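Local coordinates for protein benzoylformate Decarboxylase (Polynucleobacter necessarius, PDB 4K9Q) that probably catalyses the thiamine diphosphate- and magnesium-dependent decarboxylation of benzoylformate to benzaldehyde and carbon dioxide, at residues Ala130-Val135 with Trp163-Pro168; Ser177-Pro182 with Ser315-Ile320; Asn199-Tyr204 with Lys259-His264; Lys494-Glu499 with Ser518-Pro523. One frame throughout, in Å; residues are numbered along the deposited sequence. Where two conformers were deposited one is given.

Contact 1 of 4, residues Ala130-Val135 with Trp163-Pro168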
loop_
_atom_site.group_PDB
_atom_site.type_symbol
_atom_site.label_atom_id
_atom_site.label_comp_id
_atom_site.label_asym_id
_atom_site.label_seq_id
_atom_site.Cartn_x
_atom_site.Cartn_y
_atom_site.Cartn_z
ATOM N N ALA A 130 13.197 12.842 -4.138
ATOM C CA ALA A 130 14.342 12.292 -3.423
ATOM C C ALA A 130 15.388 13.352 -3.064
ATOM O O ALA A 130 16.282 13.086 -2.276
ATOM C CB ALA A 130 14.992 11.161 -4.242
ATOM N N ARG A 131 15.275 14.541 -3.647
ATOM C CA ARG A 131 16.149 15.664 -3.296
ATOM C C ARG A 131 15.524 16.968 -3.808
ATOM O O ARG A 131 14.647 16.940 -4.676
ATOM C CB ARG A 131 17.552 15.460 -3.874
ATOM C CG ARG A 131 17.529 15.262 -5.345
ATOM C CD ARG A 131 18.857 14.790 -5.936
ATOM N NE ARG A 131 18.717 14.907 -7.376
ATOM C CZ ARG A 131 19.678 15.274 -8.205
ATOM N NH1 ARG A 131 20.900 15.530 -7.747
ATOM N NH2 ARG A 131 19.408 15.370 -9.499
ATOM N N PRO A 132 15.943 18.113 -3.250
ATOM C CA PRO A 132 15.422 19.401 -3.730
ATOM C C PRO A 132 15.609 19.584 -5.239
ATOM O O PRO A 132 14.729 20.127 -5.909
ATOM C CB PRO A 132 16.271 20.430 -2.978
ATOM C CG PRO A 132 16.801 19.710 -1.781
ATOM C CD PRO A 132 16.895 18.259 -2.136
ATOM N N GLU A 133 16.745 19.129 -5.760
ATOM C CA GLU A 133 17.042 19.230 -7.187
ATOM C C GLU A 133 15.952 18.625 -8.076
ATOM O O GLU A 133 15.767 19.049 -9.223
ATOM C CB GLU A 133 18.386 18.567 -7.503
ATOM C CG GLU A 133 19.614 19.350 -7.042
ATOM C CD GLU A 133 19.969 19.144 -5.571
ATOM O OE1 GLU A 133 19.215 18.466 -4.835
ATOM O OE2 GLU A 133 21.019 19.669 -5.143
ATOM N N ASP A 134 15.232 17.634 -7.552
ATOM C CA ASP A 134 14.225 16.924 -8.330
ATOM C C ASP A 134 12.840 17.556 -8.298
ATOM O O ASP A 134 11.928 17.073 -8.981
ATOM C CB ASP A 134 14.104 15.482 -7.846
ATOM C CG ASP A 134 15.398 14.700 -8.021
ATOM O OD1 ASP A 134 16.113 14.931 -9.022
ATOM O OD2 ASP A 134 15.698 13.861 -7.152
ATOM N N VAL A 135 12.665 18.626 -7.521
ATOM C CA VAL A 135 11.322 19.186 -7.356
ATOM C C VAL A 135 10.698 19.697 -8.669
ATOM O O VAL A 135 9.556 19.344 -8.984
ATOM C CB VAL A 135 11.248 20.234 -6.203
ATOM C CG1 VAL A 135 9.897 20.970 -6.219
ATOM C CG2 VAL A 135 11.509 19.557 -4.856
ATOM N N TRP A 163 12.519 24.535 -0.946
ATOM C CA TRP A 163 12.189 25.667 -1.802
ATOM C C TRP A 163 13.282 26.714 -1.942
ATOM O O TRP A 163 13.427 27.309 -3.008
ATOM C CB TRP A 163 10.877 26.322 -1.344
ATOM C CG TRP A 163 9.733 25.379 -1.466
ATOM C CD1 TRP A 163 9.059 24.756 -0.450
ATOM C CD2 TRP A 163 9.146 24.911 -2.684
ATOM N NE1 TRP A 163 8.080 23.938 -0.968
ATOM C CE2 TRP A 163 8.113 24.016 -2.336
ATOM C CE3 TRP A 163 9.394 25.161 -4.039
ATOM C CZ2 TRP A 163 7.329 23.375 -3.293
ATOM C CZ3 TRP A 163 8.608 24.532 -4.984
ATOM C CH2 TRP A 163 7.590 23.648 -4.607
ATOM N N GLU A 164 14.038 26.933 -0.871
ATOM C CA GLU A 164 15.080 27.961 -0.853
ATOM C C GLU A 164 16.431 27.455 -1.348
ATOM O O GLU A 164 17.397 28.220 -1.412
ATOM C CB GLU A 164 15.261 28.498 0.567
ATOM C CG GLU A 164 15.789 27.450 1.542
ATOM C CD GLU A 164 16.016 27.998 2.941
ATOM O OE1 GLU A 164 16.385 27.203 3.830
ATOM O OE2 GLU A 164 15.828 29.215 3.158
ATOM N N LYS A 165 16.522 26.169 -1.668
ATOM C CA LYS A 165 17.803 25.608 -2.116
ATOM C C LYS A 165 18.179 26.132 -3.505
ATOM O O LYS A 165 17.344 26.181 -4.412
ATOM C CB LYS A 165 17.760 24.074 -2.135
ATOM C CG LYS A 165 17.474 23.405 -0.780
ATOM C CD LYS A 165 18.594 23.664 0.224
ATOM C CE LYS A 165 18.444 22.798 1.467
ATOM N NZ LYS A 165 17.449 23.376 2.390
ATOM N N LEU A 166 19.434 26.539 -3.665
ATOM C CA LEU A 166 19.964 26.873 -4.983
ATOM C C LEU A 166 20.338 25.599 -5.711
ATOM O O LEU A 166 21.072 24.767 -5.176
ATOM C CB LEU A 166 21.205 27.746 -4.853
ATOM C CG LEU A 166 20.971 29.217 -4.526
ATOM C CD1 LEU A 166 22.315 29.918 -4.393
ATOM C CD2 LEU A 166 20.125 29.866 -5.609
ATOM N N ILE A 167 19.839 25.447 -6.931
ATOM C CA ILE A 167 20.078 24.239 -7.712
ATOM C C ILE A 167 20.443 24.614 -9.145
ATOM O O ILE A 167 20.137 25.718 -9.601
ATOM C CB ILE A 167 18.837 23.310 -7.723
ATOM C CG1 ILE A 167 17.646 23.996 -8.397
ATOM C CG2 ILE A 167 18.474 22.868 -6.303
ATOM C CD1 ILE A 167 16.532 23.030 -8.813
ATOM N N PRO A 168 21.106 23.694 -9.862
ATOM C CA PRO A 168 21.444 23.946 -11.265
ATOM C C PRO A 168 20.202 24.250 -12.090
ATOM O O PRO A 168 19.150 23.632 -11.901
ATOM C CB PRO A 168 22.068 22.623 -11.716
ATOM C CG PRO A 168 22.611 22.024 -10.465
ATOM C CD PRO A 168 21.617 22.393 -9.397
#
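V135 and W163 make the inner part of the contact, where both are buried. V135 CG1 packs on the six-membered part of the W163 indole, with W163 CH2 3.9 Å away. These two side chains cross at about a right angle. F31 adds a second ring against W163, its plane turned by about 45°. I167 is buried too and leads outward to E133. These two side chains lie alongside each other, running opposite ways, with I167 CG2 3.8 Å from E133 CG. The E133 chain is bent at chi2 (82°), which brings its CD to 4.1 Å from the same I167 CG2.

E133 is partly exposed, as are P132 and K165 on the solvent side. P132 CB and CG lie against K165 CB and CG, with P132 CG 3.9 Å from K165 CG. The K165 amine leads away and bonds to the backbone O of D161. P168 is exposed and makes the loosest approach, its CD 4.3 Å from E133 CG. No hydrogen bond joins the two segments. R131 instead forms a salt bridge within its own loop, R131 NE to D134 OD1 at 3.1 Å, and its NH1 pairs with E102 of the second subunit.

Strand 166-167 pairs antiparallel with strand 2-3, and I167 bonds to R2 through the backbone. V4 of helix 4-15 packs on V135, W163 and I167. The 130-135 loop runs into helix 135-147, where P136 meets I167 and F139 meets W163.

Contact 2 of 4, residues Ser177-Pro182 with Ser315-Ile320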
loop_
_atom_site.group_PDB
_atom_site.type_symbol
_atom_site.label_atom_id
_atom_site.label_comp_id
_atom_site.label_asym_id
_atom_site.label_seq_id
_atom_site.Cartn_x
_atom_site.Cartn_y
_atom_site.Cartn_z
ATOM N N SER A 177 0.780 14.035 -24.923
ATOM C CA SER A 177 -0.526 13.916 -25.545
ATOM C C SER A 177 -1.556 13.809 -24.437
ATOM O O SER A 177 -1.257 13.321 -23.341
ATOM C CB SER A 177 -0.595 12.673 -26.440
ATOM O OG SER A 177 -0.383 11.481 -25.699
ATOM N N THR A 178 -2.775 14.249 -24.725
ATOM C CA THR A 178 -3.852 14.205 -23.749
ATOM C C THR A 178 -5.012 13.342 -24.234
ATOM O O THR A 178 -6.072 13.284 -23.593
ATOM C CB THR A 178 -4.382 15.605 -23.477
ATOM O OG1 THR A 178 -4.938 16.143 -24.686
ATOM C CG2 THR A 178 -3.249 16.501 -22.984
ATOM N N ARG A 179 -4.797 12.672 -25.364
ATOM C CA ARG A 179 -5.812 11.829 -25.981
ATOM C C ARG A 179 -5.146 10.629 -26.617
ATOM O O ARG A 179 -4.018 10.728 -27.121
ATOM C CB ARG A 179 -6.545 12.564 -27.112
ATOM C CG ARG A 179 -7.275 13.823 -26.722
ATOM C CD ARG A 179 -8.257 14.224 -27.811
ATOM N NE ARG A 179 -7.610 14.523 -29.093
ATOM C CZ ARG A 179 -8.272 14.972 -30.159
ATOM N NH1 ARG A 179 -7.632 15.225 -31.298
ATOM N NH2 ARG A 179 -9.582 15.180 -30.078
ATOM N N GLN A 180 -5.863 9.508 -26.617
ATOM C CA GLN A 180 -5.486 8.356 -27.421
ATOM C C GLN A 180 -6.686 7.887 -28.214
ATOM O O GLN A 180 -7.830 7.940 -27.727
ATOM C CB GLN A 180 -4.985 7.219 -26.549
ATOM C CG GLN A 180 -3.616 7.458 -25.984
ATOM C CD GLN A 180 -2.971 6.176 -25.570
ATOM O OE1 GLN A 180 -2.937 5.844 -24.389
ATOM N NE2 GLN A 180 -2.470 5.423 -26.547
ATOM N N GLY A 181 -6.422 7.445 -29.437
ATOM C CA GLY A 181 -7.460 6.991 -30.337
ATOM C C GLY A 181 -7.683 5.494 -30.281
ATOM O O GLY A 181 -7.002 4.769 -29.558
ATOM N N PRO A 182 -8.672 5.021 -31.043
ATOM C CA PRO A 182 -9.102 3.628 -31.023
ATOM C C PRO A 182 -8.248 2.773 -31.945
ATOM O O PRO A 182 -7.673 3.290 -32.897
ATOM C CB PRO A 182 -10.516 3.709 -31.595
ATOM C CG PRO A 182 -10.440 4.846 -32.573
ATOM C CD PRO A 182 -9.467 5.840 -31.972
ATOM N N SER A 315 -13.534 9.595 -26.606
ATOM C CA SER A 315 -14.858 9.550 -27.212
ATOM C C SER A 315 -14.918 10.290 -28.545
ATOM O O SER A 315 -15.536 9.820 -29.500
ATOM C CB SER A 315 -15.902 10.146 -26.264
ATOM O OG SER A 315 -16.361 9.156 -25.361
ATOM N N LYS A 316 -14.292 11.458 -28.598
ATOM C CA LYS A 316 -14.325 12.253 -29.819
ATOM C C LYS A 316 -13.638 11.507 -30.962
ATOM O O LYS A 316 -14.187 11.398 -32.066
ATOM C CB LYS A 316 -13.687 13.628 -29.605
ATOM C CG LYS A 316 -14.001 14.600 -30.731
ATOM C CD LYS A 316 -13.480 15.990 -30.451
ATOM C CE LYS A 316 -13.852 16.925 -31.594
ATOM N NZ LYS A 316 -13.211 18.255 -31.457
ATOM N N LEU A 317 -12.447 10.988 -30.694
ATOM C CA LEU A 317 -11.700 10.263 -31.714
ATOM C C LEU A 317 -12.492 9.053 -32.214
ATOM O O LEU A 317 -12.534 8.793 -33.417
ATOM C CB LEU A 317 -10.336 9.840 -31.188
ATOM C CG LEU A 317 -9.436 11.039 -30.891
ATOM C CD1 LEU A 317 -8.055 10.585 -30.476
ATOM C CD2 LEU A 317 -9.348 11.938 -32.105
ATOM N N PHE A 318 -13.139 8.327 -31.304
ATOM C CA PHE A 318 -13.958 7.198 -31.738
ATOM C C PHE A 318 -15.146 7.626 -32.592
ATOM O O PHE A 318 -15.398 7.045 -33.640
ATOM C CB PHE A 318 -14.489 6.364 -30.577
ATOM C CG PHE A 318 -15.451 5.303 -31.027
ATOM C CD1 PHE A 318 -14.980 4.094 -31.533
ATOM C CD2 PHE A 318 -16.817 5.539 -31.016
ATOM C CE1 PHE A 318 -15.869 3.122 -31.980
ATOM C CE2 PHE A 318 -17.704 4.581 -31.463
ATOM C CZ PHE A 318 -17.230 3.371 -31.943
ATOM N N LEU A 319 -15.890 8.625 -32.135
ATOM C CA LEU A 319 -17.085 9.055 -32.860
ATOM C C LEU A 319 -16.739 9.541 -34.274
ATOM O O LEU A 319 -17.461 9.274 -35.231
ATOM C CB LEU A 319 -17.831 10.135 -32.074
ATOM C CG LEU A 319 -18.561 9.593 -30.840
ATOM C CD1 LEU A 319 -18.884 10.712 -29.856
ATOM C CD2 LEU A 319 -19.826 8.834 -31.257
ATOM N N ILE A 320 -15.625 10.248 -34.398
ATOM C CA ILE A 320 -15.166 10.722 -35.703
ATOM C C ILE A 320 -14.826 9.550 -36.634
ATOM O O ILE A 320 -15.237 9.523 -37.797
ATOM C CB ILE A 320 -13.952 11.667 -35.557
ATOM C CG1 ILE A 320 -14.397 12.994 -34.935
ATOM C CG2 ILE A 320 -13.305 11.911 -36.904
ATOM C CD1 ILE A 320 -13.253 13.841 -34.455
#
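G181 and P182 pass close to the first turn of helix 315-323, with the CA of G181 5.5 Å from the CA of L317. L317 carries most of the contact. Its CG is anti to its own carbonyl carbon, beside the backbone N (chi1 -66°). Its two methyls meet different partners. CD1 lies against the backbone, 3.6 Å from G181 CA. CD2 sits 3.6 Å above the plane of the R179 guanidinium, offset toward its rim. This is apolar packing on a flat charged group.

K316 comes to the same guanidinium from the side. Its extended chain places CD in the guanidinium plane, 4.0 Å from R179 NH2. The like charges stay apart, with R179 NH2 and K316 NZ 5.0 Å from each other. The R179 charge is met by D183 and D185 of the third subunit, which form salt bridges to NH1. This should offset the nearby lysine.

At the other end P182 CD packs on L317 CB at 4.2 Å, and the two side chains cross at about a right angle. P182 CB also lies at the edge of the F318 ring, 4.5 Å from F318 CD1.

Q180 bonds to D314 through the backbone. G181 joins an antiparallel ladder with a strand of the third subunit, so a sheet runs on across the interface. The contact thus joins the 177-182 segment to helix 315-323, which lies in the Rossmann-like central domain, at a subunit boundary of the tetramer.

Contact 3 of 4, residues Asn199-Tyr204 with Lys259-His264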
loop_
_atom_site.group_PDB
_atom_site.type_symbol
_atom_site.label_atom_id
_atom_site.label_comp_id
_atom_site.label_asym_id
_atom_site.label_seq_id
_atom_site.Cartn_x
_atom_site.Cartn_y
_atom_site.Cartn_z
ATOM N N ASN A 199 -32.048 -2.667 -34.778
ATOM C CA ASN A 199 -32.624 -1.624 -33.942
ATOM C C ASN A 199 -31.660 -1.220 -32.832
ATOM O O ASN A 199 -31.914 -1.489 -31.657
ATOM C CB ASN A 199 -33.930 -2.130 -33.331
ATOM C CG ASN A 199 -34.826 -1.006 -32.853
ATOM O OD1 ASN A 199 -34.580 0.172 -33.136
ATOM N ND2 ASN A 199 -35.885 -1.363 -32.139
ATOM N N PRO A 200 -30.541 -0.588 -33.201
ATOM C CA PRO A 200 -29.523 -0.225 -32.206
ATOM C C PRO A 200 -30.021 0.846 -31.240
ATOM O O PRO A 200 -30.893 1.648 -31.587
ATOM C CB PRO A 200 -28.382 0.332 -33.065
ATOM C CG PRO A 200 -29.056 0.826 -34.302
ATOM C CD PRO A 200 -30.168 -0.147 -34.556
ATOM N N LEU A 201 -29.481 0.838 -30.026
ATOM C CA LEU A 201 -29.798 1.863 -29.036
ATOM C C LEU A 201 -28.492 2.435 -28.505
ATOM O O LEU A 201 -27.547 1.697 -28.236
ATOM C CB LEU A 201 -30.649 1.268 -27.905
ATOM C CG LEU A 201 -30.972 2.136 -26.678
ATOM C CD1 LEU A 201 -32.363 1.820 -26.115
ATOM C CD2 LEU A 201 -29.897 1.941 -25.609
ATOM N N LEU A 202 -28.432 3.756 -28.381
ATOM C CA LEU A 202 -27.213 4.424 -27.941
ATOM C C LEU A 202 -27.316 4.858 -26.487
ATOM O O LEU A 202 -28.338 5.395 -26.066
ATOM C CB LEU A 202 -26.926 5.635 -28.828
ATOM C CG LEU A 202 -26.559 5.368 -30.285
ATOM C CD1 LEU A 202 -26.541 6.663 -31.066
ATOM C CD2 LEU A 202 -25.208 4.703 -30.346
ATOM N N ILE A 203 -26.253 4.610 -25.723
ATOM C CA ILE A 203 -26.150 5.109 -24.355
ATOM C C ILE A 203 -24.887 5.954 -24.287
ATOM O O ILE A 203 -23.790 5.458 -24.538
ATOM C CB ILE A 203 -26.072 3.968 -23.331
ATOM C CG1 ILE A 203 -27.331 3.097 -23.417
ATOM C CG2 ILE A 203 -25.885 4.533 -21.904
ATOM C CD1 ILE A 203 -27.296 1.900 -22.492
ATOM N N TYR A 204 -25.044 7.237 -23.976
ATOM C CA TYR A 204 -23.905 8.165 -23.951
ATOM C C TYR A 204 -23.536 8.546 -22.516
ATOM O O TYR A 204 -24.413 8.809 -21.689
ATOM C CB TYR A 204 -24.239 9.452 -24.713
ATOM C CG TYR A 204 -24.188 9.376 -26.223
ATOM C CD1 TYR A 204 -23.952 8.177 -26.887
ATOM C CD2 TYR A 204 -24.378 10.522 -26.988
ATOM C CE1 TYR A 204 -23.904 8.125 -28.283
ATOM C CE2 TYR A 204 -24.332 10.480 -28.375
ATOM C CZ TYR A 204 -24.096 9.283 -29.014
ATOM O OH TYR A 204 -24.051 9.264 -30.388
ATOM N N LYS A 259 -34.963 -3.098 -18.242
ATOM C CA LYS A 259 -36.328 -2.941 -18.728
ATOM C C LYS A 259 -36.460 -1.732 -19.645
ATOM O O LYS A 259 -37.228 -1.752 -20.610
ATOM C CB LYS A 259 -37.311 -2.851 -17.556
ATOM C CG LYS A 259 -37.545 -4.199 -16.876
ATOM C CD LYS A 259 -38.479 -4.078 -15.679
ATOM C CE LYS A 259 -38.589 -5.407 -14.938
ATOM N NZ LYS A 259 -39.087 -6.495 -15.827
ATOM N N GLN A 260 -35.697 -0.685 -19.357
ATOM C CA GLN A 260 -35.777 0.532 -20.153
ATOM C C GLN A 260 -35.224 0.382 -21.562
ATOM O O GLN A 260 -35.635 1.106 -22.470
ATOM C CB GLN A 260 -35.083 1.697 -19.450
ATOM C CG GLN A 260 -35.751 2.120 -18.160
ATOM C CD GLN A 260 -35.053 3.302 -17.527
ATOM O OE1 GLN A 260 -33.942 3.175 -17.002
ATOM N NE2 GLN A 260 -35.691 4.470 -17.591
ATOM N N ILE A 261 -34.303 -0.555 -21.755
ATOM C CA ILE A 261 -33.642 -0.685 -23.055
ATOM C C ILE A 261 -34.123 -1.904 -23.847
ATOM O O ILE A 261 -33.567 -2.235 -24.892
ATOM C CB ILE A 261 -32.084 -0.665 -22.916
ATOM C CG1 ILE A 261 -31.594 -1.856 -22.081
ATOM C CG2 ILE A 261 -31.626 0.674 -22.304
ATOM C CD1 ILE A 261 -30.056 -2.043 -22.086
ATOM N N GLN A 262 -35.166 -2.564 -23.354
ATOM C CA GLN A 262 -35.745 -3.704 -24.064
ATOM C C GLN A 262 -36.202 -3.331 -25.477
ATOM O O GLN A 262 -36.598 -2.193 -25.733
ATOM C CB GLN A 262 -36.915 -4.294 -23.276
ATOM C CG GLN A 262 -36.495 -5.085 -22.050
ATOM C CD GLN A 262 -37.681 -5.657 -21.293
ATOM O OE1 GLN A 262 -38.829 -5.276 -21.533
ATOM N NE2 GLN A 262 -37.408 -6.577 -20.371
ATOM N N GLY A 263 -36.136 -4.293 -26.396
ATOM C CA GLY A 263 -36.622 -4.081 -27.748
ATOM C C GLY A 263 -35.547 -3.673 -28.741
ATOM O O GLY A 263 -35.849 -3.332 -29.889
ATOM N N HIS A 264 -34.291 -3.704 -28.298
ATOM C CA HIS A 264 -33.171 -3.304 -29.143
ATOM C C HIS A 264 -32.113 -4.397 -29.163
ATOM O O HIS A 264 -31.712 -4.900 -28.112
ATOM C CB HIS A 264 -32.601 -1.979 -28.646
ATOM C CG HIS A 264 -33.592 -0.862 -28.683
ATOM N ND1 HIS A 264 -33.780 -0.069 -29.795
ATOM C CD2 HIS A 264 -34.476 -0.426 -27.756
ATOM C CE1 HIS A 264 -34.727 0.818 -29.546
ATOM N NE2 HIS A 264 -35.167 0.623 -28.316
#
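N199 meets the H264 ring at its edge and L201 over one face. H264 ND1 donates to the backbone O of N199 at 3.0 Å, with an N-H...O angle of 140°. The acceptor lies in the ring plane, while the donor stands 51° above the carbonyl plane. The bond shows that ND1 carries a proton. L201 takes its face of the ring in a CH-pi contact. L201 CD1 is 3.8 Å from the centroid of the H264 ring, displaced toward the CD2 and NE2 rim. The two side chains cross at about a right angle.

The N199 amide passes the ND1-CE1 side of the H264 ring, the planes 44° apart. It reaches back to the turn, where N199 ND2 makes a weak hydrogen bond to the O of G263 at 3.0 Å. G263 has a positive phi, a shape well suited to glycine.

The next layer is apolar. L201 CD2 meets I261 CG2 at 3.9 Å, just past the end of helix 254-260. I261 also packs on I267, and W229 of strand 228-230 touches L201.

Further out, the backbone ties the 199-204 segment to its neighbours. L201 bonds to L266 and V268 on the neighbouring parallel strand 266-270. The backbone N of N199 is held by the carboxylate of D265, and P227 packs on H264. Strands 201-204 and 266-270 are the middle pair of a six-stranded parallel sheet with order 3-2-1-4-5-6. That order is the Rossmann-type topology of the central domain, and this contact joins its first strand to the turn before its fourth.

Contact 4 of 4, residues Lys494-Glu499 with Ser518-Pro523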
loop_
_atom_site.group_PDB
_atom_site.type_symbol
_atom_site.label_atom_id
_atom_site.label_comp_id
_atom_site.label_asym_id
_atom_site.label_seq_id
_atom_site.Cartn_x
_atom_site.Cartn_y
_atom_site.Cartn_z
ATOM N N LYS A 494 -25.432 36.967 0.353
ATOM C CA LYS A 494 -26.824 37.402 0.357
ATOM C C LYS A 494 -27.619 36.150 0.682
ATOM O O LYS A 494 -27.416 35.106 0.060
ATOM C CB LYS A 494 -27.231 37.945 -1.012
ATOM C CG LYS A 494 -26.587 39.254 -1.376
ATOM C CD LYS A 494 -26.951 40.342 -0.381
ATOM C CE LYS A 494 -26.461 41.703 -0.860
ATOM N NZ LYS A 494 -27.070 42.055 -2.179
ATOM N N SER A 495 -28.501 36.223 1.668
ATOM C CA SER A 495 -29.162 35.029 2.175
ATOM C C SER A 495 -30.586 35.330 2.638
ATOM O O SER A 495 -30.807 36.275 3.399
ATOM C CB SER A 495 -28.342 34.473 3.344
ATOM O OG SER A 495 -28.788 33.196 3.751
ATOM N N LEU A 496 -31.545 34.528 2.202
ATOM C CA LEU A 496 -32.914 34.691 2.671
ATOM C C LEU A 496 -33.717 33.430 2.438
ATOM O O LEU A 496 -33.338 32.567 1.636
ATOM C CB LEU A 496 -33.598 35.872 1.983
ATOM C CG LEU A 496 -34.168 35.589 0.595
ATOM C CD1 LEU A 496 -35.186 36.664 0.194
ATOM C CD2 LEU A 496 -33.036 35.508 -0.392
ATOM N N LYS A 497 -34.828 33.332 3.153
ATOM C CA LYS A 497 -35.764 32.231 3.009
ATOM C C LYS A 497 -37.029 32.723 2.311
ATOM O O LYS A 497 -37.545 33.800 2.637
ATOM C CB LYS A 497 -36.105 31.685 4.392
ATOM C CG LYS A 497 -37.023 30.474 4.393
ATOM C CD LYS A 497 -37.060 29.863 5.798
ATOM C CE LYS A 497 -38.027 28.706 5.890
ATOM N NZ LYS A 497 -38.192 28.232 7.295
ATOM N N VAL A 498 -37.521 31.953 1.349
ATOM C CA VAL A 498 -38.749 32.320 0.635
ATOM C C VAL A 498 -39.852 31.326 0.986
ATOM O O VAL A 498 -39.578 30.153 1.189
ATOM C CB VAL A 498 -38.527 32.401 -0.890
ATOM C CG1 VAL A 498 -37.512 33.509 -1.229
ATOM C CG2 VAL A 498 -38.057 31.062 -1.445
ATOM N N GLU A 499 -41.094 31.795 1.074
ATOM C CA GLU A 499 -42.193 30.922 1.495
ATOM C C GLU A 499 -43.251 30.714 0.418
ATOM O O GLU A 499 -44.174 29.918 0.601
ATOM C CB GLU A 499 -42.861 31.462 2.766
ATOM C CG GLU A 499 -41.951 31.535 3.989
ATOM C CD GLU A 499 -41.693 30.178 4.619
ATOM O OE1 GLU A 499 -42.343 29.190 4.213
ATOM O OE2 GLU A 499 -40.836 30.094 5.525
ATOM N N SER A 518 -25.154 34.209 -3.535
ATOM C CA SER A 518 -26.449 34.291 -2.860
ATOM C C SER A 518 -26.915 32.912 -2.389
ATOM O O SER A 518 -26.608 31.896 -3.016
ATOM C CB SER A 518 -27.504 34.864 -3.815
ATOM O OG SER A 518 -27.245 36.221 -4.158
ATOM N N VAL A 519 -27.675 32.891 -1.296
ATOM C CA VAL A 519 -28.335 31.683 -0.818
ATOM C C VAL A 519 -29.837 31.935 -0.718
ATOM O O VAL A 519 -30.281 32.887 -0.067
ATOM C CB VAL A 519 -27.776 31.241 0.552
ATOM C CG1 VAL A 519 -28.530 30.029 1.090
ATOM C CG2 VAL A 519 -26.294 30.936 0.428
ATOM N N ILE A 520 -30.612 31.092 -1.386
ATOM C CA ILE A 520 -32.066 31.170 -1.343
ATOM C C ILE A 520 -32.596 29.872 -0.752
ATOM O O ILE A 520 -32.444 28.809 -1.347
ATOM C CB ILE A 520 -32.645 31.384 -2.751
ATOM C CG1 ILE A 520 -32.040 32.651 -3.363
ATOM C CG2 ILE A 520 -34.173 31.452 -2.705
ATOM C CD1 ILE A 520 -32.438 32.913 -4.804
ATOM N N VAL A 521 -33.208 29.957 0.423
ATOM C CA VAL A 521 -33.697 28.763 1.104
ATOM C C VAL A 521 -35.186 28.584 0.799
ATOM O O VAL A 521 -35.988 29.500 1.009
ATOM C CB VAL A 521 -33.444 28.857 2.635
ATOM C CG1 VAL A 521 -33.914 27.584 3.341
ATOM C CG2 VAL A 521 -31.959 29.140 2.917
ATOM N N VAL A 522 -35.540 27.411 0.284
ATOM C CA VAL A 522 -36.908 27.107 -0.099
ATOM C C VAL A 522 -37.422 25.917 0.713
ATOM O O VAL A 522 -36.988 24.783 0.505
ATOM C CB VAL A 522 -36.998 26.760 -1.598
ATOM C CG1 VAL A 522 -38.469 26.667 -2.031
ATOM C CG2 VAL A 522 -36.239 27.789 -2.431
ATOM N N PRO A 523 -38.330 26.168 1.667
ATOM C CA PRO A 523 -38.940 25.039 2.376
ATOM C C PRO A 523 -39.830 24.251 1.420
ATOM O O PRO A 523 -40.641 24.847 0.702
ATOM C CB PRO A 523 -39.801 25.709 3.454
ATOM C CG PRO A 523 -39.396 27.138 3.475
ATOM C CD PRO A 523 -38.848 27.466 2.124
#
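The flat carboxylate of E499 is met by P523 CG at the C-terminal end of the strand pair. P523 CG lies 3.7 Å from E499 OE1, and the side chains cross at about a right angle. The flat peptide units join the strands C=O to N-H. V519 N bonds to K494 O at 2.6 Å, and L496 N bonds to V519 O. V521 N bonds to L496 O, nearly straight at the hydrogen (173°), and V498 N bonds to V521 O at 2.9 Å.

The next bond of the ladder would reach V498 O, but proline has no N-H. P523 CD faces V498 O instead, and that buried oxygen has no hydrogen-bond partner.

One face of the sheet carries K494, L496, S518 and I520. L496 CD2 packs on I520 CG1 at 4.2 Å, and K494 makes a cation-pi contact with F514. V498 adds to the packing, its CG2 3.9 Å from V522 CG2, and helix 501-513 covers V498 with L504 and A507. The other face carries S495, K497, V519 and V521. There, in the conformer given, S495 OG bonds to the backbone O of V485, and V485 also packs on V521.

The strands run parallel, with 6° between their axes. Strand 494-497, helix 501-513 and strand 517-523 form a beta-alpha-beta unit at one edge of the parallel sheet of the C-terminal thiamine diphosphate-binding domain. The V521 side chain is about 10 Å from the bound magnesium ion and about 7 Å from the side chain of its ligand D429.

The four contacts are spread over the chain, and none touches another. Contact 1 closes first along the chain, near strand 166-167. The chain then runs to strand 180-181, which opens contact 2. The centres of contacts 1 and 2 are about 38 Å apart. Contact 3 is nested inside the long loop that contact 2 closes, and their nearest atoms are about 4 Å apart. Both involve the Rossmann-like central domain, contact 2 at helix 315-323, contact 3 at strand 201-204 and the end of helix 254-260. Contact 4 comes last, in the C-terminal cofactor-binding domain, about 41 Å from contact 3 between centres. It alone lies near the magnesium site. Contacts 1 and 2 both reach other subunits of the tetramer.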